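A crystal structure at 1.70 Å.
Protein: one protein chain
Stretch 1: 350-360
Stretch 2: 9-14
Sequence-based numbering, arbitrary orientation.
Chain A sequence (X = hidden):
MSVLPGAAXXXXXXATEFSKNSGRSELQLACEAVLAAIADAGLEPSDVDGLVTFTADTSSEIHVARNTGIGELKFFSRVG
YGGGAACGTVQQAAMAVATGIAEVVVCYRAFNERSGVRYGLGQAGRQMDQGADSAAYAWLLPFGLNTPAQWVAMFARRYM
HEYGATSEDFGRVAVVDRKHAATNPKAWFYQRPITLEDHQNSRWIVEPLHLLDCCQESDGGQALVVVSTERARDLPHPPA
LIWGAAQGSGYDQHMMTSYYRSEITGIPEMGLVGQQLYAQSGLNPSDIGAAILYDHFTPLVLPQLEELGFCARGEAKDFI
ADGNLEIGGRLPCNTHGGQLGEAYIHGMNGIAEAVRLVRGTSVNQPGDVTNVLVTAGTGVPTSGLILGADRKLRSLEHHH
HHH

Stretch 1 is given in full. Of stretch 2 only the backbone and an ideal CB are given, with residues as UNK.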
# COMPACT_ATOMS: atom_id res chain seq x y z
N GLY A 350 3.54 -19.86 -4.73
CA GLY A 350 4.79 -20.28 -5.35
C GLY A 350 5.98 -20.11 -4.42
O GLY A 350 6.92 -20.91 -4.46
N ILE A 351 5.98 -19.07 -3.60
CA ILE A 351 7.05 -18.93 -2.61
C ILE A 351 7.01 -20.11 -1.66
O ILE A 351 8.04 -20.68 -1.31
CB ILE A 351 6.94 -17.58 -1.87
CG1 ILE A 351 6.99 -16.41 -2.88
CG2 ILE A 351 8.06 -17.44 -0.87
CD1 ILE A 351 6.71 -15.02 -2.29
N ALA A 352 5.81 -20.53 -1.24
CA ALA A 352 5.70 -21.68 -0.35
C ALA A 352 6.29 -22.93 -1.00
O ALA A 352 6.99 -23.70 -0.33
CB ALA A 352 4.24 -21.91 0.01
N GLU A 353 6.03 -23.15 -2.29
CA GLU A 353 6.60 -24.32 -2.96
C GLU A 353 8.12 -24.25 -2.98
O GLU A 353 8.79 -25.26 -2.77
CB GLU A 353 6.06 -24.45 -4.39
CG GLU A 353 6.74 -25.53 -5.24
CD GLU A 353 6.45 -26.97 -4.78
OE1 GLU A 353 5.60 -27.18 -3.88
OE2 GLU A 353 7.09 -27.88 -5.32
N ALA A 354 8.68 -23.06 -3.20
CA ALA A 354 10.13 -22.90 -3.16
C ALA A 354 10.68 -23.30 -1.80
O ALA A 354 11.75 -23.92 -1.70
CB ALA A 354 10.49 -21.45 -3.49
N VAL A 355 9.97 -22.94 -0.74
CA VAL A 355 10.37 -23.33 0.60
C VAL A 355 10.37 -24.85 0.73
O VAL A 355 11.32 -25.46 1.25
CB VAL A 355 9.45 -22.67 1.64
CG1 VAL A 355 9.70 -23.27 3.04
CG2 VAL A 355 9.64 -21.13 1.67
N ARG A 356 9.32 -25.51 0.23
CA ARG A 356 9.29 -26.97 0.29
C ARG A 356 10.46 -27.58 -0.47
O ARG A 356 11.06 -28.56 -0.00
CB ARG A 356 7.98 -27.50 -0.27
CG ARG A 356 6.77 -27.15 0.55
CD ARG A 356 5.54 -27.84 -0.05
NE ARG A 356 4.33 -27.18 0.36
CZ ARG A 356 3.59 -26.36 -0.38
NH1 ARG A 356 3.86 -26.12 -1.67
NH2 ARG A 356 2.54 -25.83 0.19
N LEU A 357 10.79 -27.02 -1.64
CA LEU A 357 11.91 -27.56 -2.41
C LEU A 357 13.20 -27.48 -1.60
O LEU A 357 13.97 -28.46 -1.55
CB LEU A 357 12.03 -26.80 -3.73
CG LEU A 357 10.95 -27.08 -4.78
CD1 LEU A 357 10.98 -26.00 -5.89
CD2 LEU A 357 11.13 -28.44 -5.39
N VAL A 358 13.43 -26.35 -0.91
CA VAL A 358 14.63 -26.23 -0.07
C VAL A 358 14.58 -27.23 1.08
O VAL A 358 15.59 -27.86 1.42
CB VAL A 358 14.79 -24.79 0.43
CG1 VAL A 358 15.93 -24.70 1.46
CG2 VAL A 358 15.06 -23.85 -0.74
N ARG A 359 13.41 -27.38 1.70
CA ARG A 359 13.24 -28.34 2.79
C ARG A 359 13.36 -29.78 2.33
O ARG A 359 13.68 -30.65 3.14
CB ARG A 359 11.86 -28.16 3.45
CG ARG A 359 11.65 -26.87 4.19
CD ARG A 359 10.19 -26.78 4.66
NE ARG A 359 9.93 -25.64 5.53
CZ ARG A 359 8.75 -25.40 6.09
NH1 ARG A 359 7.74 -26.23 5.87
NH2 ARG A 359 8.59 -24.34 6.86
N GLY A 360 13.11 -30.04 1.04
CA GLY A 360 13.02 -31.41 0.54
C GLY A 360 11.63 -32.00 0.58
O GLY A 360 11.48 -33.21 0.39
N UNK A 9 15.48 -15.88 7.05
CA UNK A 9 15.04 -17.12 6.45
C UNK A 9 13.54 -17.32 6.64
O UNK A 9 12.97 -16.85 7.63
CB UNK A 9 15.81 -18.30 7.04
N UNK A 10 12.94 -18.08 5.74
CA UNK A 10 11.55 -18.52 5.90
C UNK A 10 11.54 -19.81 6.71
O UNK A 10 12.10 -20.84 6.31
CB UNK A 10 10.87 -18.72 4.54
N UNK A 11 10.87 -19.74 7.85
CA UNK A 11 10.80 -20.84 8.79
C UNK A 11 9.43 -21.48 8.85
O UNK A 11 9.31 -22.59 9.37
CB UNK A 11 11.20 -20.36 10.19
N UNK A 12 8.40 -20.79 8.36
CA UNK A 12 7.05 -21.31 8.41
C UNK A 12 6.28 -20.94 7.17
O UNK A 12 6.44 -19.84 6.63
CB UNK A 12 6.32 -20.80 9.65
N UNK A 13 5.45 -21.88 6.72
CA UNK A 13 4.48 -21.69 5.66
C UNK A 13 3.13 -22.19 6.14
O UNK A 13 3.02 -23.16 6.89
CB UNK A 13 4.91 -22.41 4.38
N UNK A 14 2.08 -21.51 5.69
CA UNK A 14 0.73 -21.88 6.07
C UNK A 14 -0.24 -21.45 5.01
O UNK A 14 -0.11 -20.38 4.42
CB UNK A 14 0.35 -21.27 7.42

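Stretch 1 is a helix from 350 to 359, and stretch 2 is an extended strand running across it, with axes 9.1 Å apart at closest approach. The helix meets the strand with Ile351, Ala352, Val355, Arg356 and Arg359, a largely aliphatic surface with two arginines near its C-terminal end.

Position 9 has extended backbone angles, and its ideal CB has nothing of the helix within reach. Stretch 1 therefore sets no preference, and many residues would be compatible with it. The deposited residue is Ala9, which makes no contact with the helix.

At position 10 the CA-to-CB bond points toward the helix, and the ideal CB lies 3.9 Å from Val355 CG2. No charge or polar side-chain group is offered here, only the methyls of Val355 and Ile351, so an aliphatic residue such as valine, leucine, isoleucine or methionine would suit. It is Ile10, with chi1 m and chi2 t. Its CG2 packs 3.7 Å from Val355 CG2, while its CD1 extends to 3.9 Å from Ile351 CG2. Its carbonyl O accepts a hydrogen bond from a water at 2.8 Å, and that water accepts one from Arg359 NE at 2.9 Å, linking strand and helix.

Position 11 points away, so its side chain is unconstrained by stretch 1. What matters is its carbonyl O, 3.1 Å from Arg359 NH2 and near the plane of the guanidinium, a contact any residue could supply. The residue is Ala11.

Position 12 also directs its ideal CB away, 5.0 Å from Arg359 NH2, and its phi/psi of -143/142 are open to any residue but proline. The helix does not demand glycine, yet Gly12 is found; its CA lies 3.7 Å from Arg359 NH2, at the guanidinium edge.

Position 13 points toward the helix. Its ideal CB is 4.4 Å from Ala352 CB, 4.8 Å from Arg359 NH2 and 5.0 Å from Val355 CG1. The small Ala352 leaves room for a branched or long aliphatic chain, with Arg356 CG within reach of a longer one. Valine, leucine, isoleucine or methionine would fit. The residue is Ile13, with chi1 p and chi2 t, covered more than any other residue of the contact. CG2 meets Val355 CG1 at 3.8 Å, and CD1 rests 4.0 Å from Arg356 CG; the NH1 of Arg356 is held by a salt bridge to Glu353 OE1 at 3.0 Å.

Position 14 points away and touches nothing of the helix; Gly14 is one of many possibilities.

Stretch 2 (9-14) AIAGIG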
# COMPACT_ATOMS: atom_id res chain seq x y z
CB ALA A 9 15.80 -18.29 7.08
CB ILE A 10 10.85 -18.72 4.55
CG1 ILE A 10 10.81 -17.40 3.77
CG2 ILE A 10 9.43 -19.25 4.80
CD1 ILE A 10 10.22 -17.52 2.39
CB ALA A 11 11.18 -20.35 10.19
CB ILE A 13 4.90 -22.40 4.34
CG1 ILE A 13 4.96 -23.92 4.53
CG2 ILE A 13 6.25 -21.84 3.87
CD1 ILE A 13 5.33 -24.68 3.28
O HOH W 1 11.66 -23.59 6.50
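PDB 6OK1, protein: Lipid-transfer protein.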